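PDB 1O63: ATP phosphoribosyltransferase from Thermotoga maritima, which probably catalyses the first step of histidine biosynthesis, condensing ATP with 5-phosphoribose 1-diphosphate to form phosphoribosyl-ATP and diphosphate. Local coordinates for residues L76-F81 against H173-P178. Numbering follows the deposited sequence.
Sequences LIQPFF and HVVVNP
Val174 pushes its CG1 methyl between Pro79 and Phe80. The methyl lies 3.6 Å from Pro79 CG and over the centre of the Phe80 ring, a CH-pi contact 3.9 Å from the centroid. CG between the backbone N and carbonyl carbon (chi1 61°) brings the Phe80 ring back toward the strand, where one face meets the methyl. Leu76 lays CB against Val175 CB and CD2 against Pro178 CD, and also touches Pro51 and Leu54 of helix 50-55. Ile77 packs CD1 on Pro178 CA (3.9 Å) and makes a single antiparallel bridge with Val176: Val176 N donates to Ile77 O (2.7 Å); the return bond is weak. Gln78 runs alongside Val175 toward His173, whose ND1 donates to Gln78 OE1 (2.9 Å) from above the amide plane, the imidazole nearly perpendicular to it. Thr66 OG1 bonds NE2, fixing the ring's rotation. An alanine at His173 would remove the ring donor, and the Gln78 amide would probably be freer to turn. A water accepts from Val174 N, near Gln78 OE1 and Phe80 O. Buried Val174 O, lacking a hydrogen-bond partner, receives the CA-H of Gln78. Apolar contacts, three direct hydrogen bonds (one weak) and a bridging water thus join loop and strand.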
# COMPACT_ATOMS: atom_id res chain seq x y z
N LEU A 76 1.43 12.79 17.92
CA LEU A 76 2.71 13.39 17.66
C LEU A 76 2.71 14.91 17.57
O LEU A 76 1.80 15.58 17.07
CB LEU A 76 3.34 12.78 16.39
CG LEU A 76 3.27 11.25 16.31
CD1 LEU A 76 3.51 10.78 14.88
CD2 LEU A 76 4.29 10.64 17.28
N ILE A 77 3.84 15.48 17.98
CA ILE A 77 4.06 16.91 18.00
C ILE A 77 4.64 17.43 16.69
O ILE A 77 5.61 16.88 16.18
CB ILE A 77 5.10 17.21 19.13
CG1 ILE A 77 4.43 16.89 20.49
CG2 ILE A 77 5.63 18.61 19.11
CD1 ILE A 77 5.51 16.69 21.56
N GLN A 78 4.10 18.54 16.20
CA GLN A 78 4.63 19.18 15.00
C GLN A 78 5.33 20.48 15.42
O GLN A 78 4.60 21.42 15.79
CB GLN A 78 3.50 19.54 14.01
CG GLN A 78 2.87 18.35 13.31
CD GLN A 78 1.94 18.78 12.18
OE1 GLN A 78 2.30 19.61 11.32
NE2 GLN A 78 0.76 18.20 12.18
N PRO A 79 6.65 20.52 15.44
CA PRO A 79 7.35 21.66 15.97
C PRO A 79 7.20 22.88 15.09
O PRO A 79 7.18 24.00 15.59
CB PRO A 79 8.81 21.22 16.06
CG PRO A 79 8.90 20.09 15.06
CD PRO A 79 7.57 19.39 15.18
N PHE A 80 7.13 22.69 13.77
CA PHE A 80 7.00 23.84 12.88
C PHE A 80 6.39 23.46 11.54
O PHE A 80 6.20 22.28 11.23
CB PHE A 80 8.35 24.54 12.72
CG PHE A 80 9.45 23.72 12.13
CD1 PHE A 80 9.62 23.63 10.76
CD2 PHE A 80 10.35 23.05 12.95
CE1 PHE A 80 10.65 22.90 10.20
CE2 PHE A 80 11.38 22.31 12.40
CZ PHE A 80 11.54 22.23 11.04
N PHE A 81 6.17 24.47 10.71
CA PHE A 81 5.54 24.35 9.40
C PHE A 81 6.49 24.27 8.23
O PHE A 81 7.36 25.12 8.05
CB PHE A 81 4.63 25.61 9.25
CG PHE A 81 3.81 25.68 8.00
CD1 PHE A 81 4.31 26.23 6.84
CD2 PHE A 81 2.49 25.23 8.00
CE1 PHE A 81 3.54 26.31 5.69
CE2 PHE A 81 1.72 25.32 6.86
CZ PHE A 81 2.24 25.86 5.70
N HIS A 173 5.33 17.46 6.61
CA HIS A 173 5.20 17.93 8.00
C HIS A 173 6.37 17.28 8.80
O HIS A 173 6.76 16.19 8.38
CB HIS A 173 3.91 17.41 8.62
CG HIS A 173 2.65 17.91 7.98
ND1 HIS A 173 1.91 18.94 8.49
CD2 HIS A 173 2.03 17.51 6.84
CE1 HIS A 173 0.86 19.17 7.67
NE2 HIS A 173 0.93 18.31 6.67
N VAL A 174 6.85 17.94 9.81
CA VAL A 174 7.83 17.32 10.73
C VAL A 174 7.08 16.92 12.01
O VAL A 174 6.24 17.69 12.51
CB VAL A 174 9.03 18.19 11.02
CG1 VAL A 174 8.61 19.58 11.48
CG2 VAL A 174 9.94 17.56 12.10
N VAL A 175 7.30 15.69 12.48
CA VAL A 175 6.59 15.16 13.63
C VAL A 175 7.59 14.59 14.63
O VAL A 175 8.62 14.06 14.21
CB VAL A 175 5.56 14.09 13.28
CG1 VAL A 175 4.26 14.73 12.78
CG2 VAL A 175 6.08 13.07 12.28
N VAL A 176 7.33 14.78 15.92
CA VAL A 176 8.32 14.37 16.93
C VAL A 176 7.68 13.42 17.93
O VAL A 176 6.58 13.66 18.41
CB VAL A 176 8.87 15.60 17.68
CG1 VAL A 176 9.78 15.22 18.85
CG2 VAL A 176 9.68 16.54 16.76
N ASN A 177 8.41 12.37 18.29
CA ASN A 177 7.94 11.46 19.37
C ASN A 177 7.96 12.25 20.68
O ASN A 177 8.98 12.80 21.08
CB ASN A 177 8.92 10.29 19.41
CG ASN A 177 8.77 9.33 20.57
OD1 ASN A 177 7.81 9.36 21.32
ND2 ASN A 177 9.76 8.45 20.69
N PRO A 178 6.82 12.39 21.34
CA PRO A 178 6.71 13.13 22.58
C PRO A 178 7.66 12.70 23.68
O PRO A 178 8.11 13.52 24.49
CB PRO A 178 5.27 12.94 23.02
CG PRO A 178 4.68 11.92 22.14
CD PRO A 178 5.52 11.84 20.90
O HOH W 1 5.01 20.28 10.00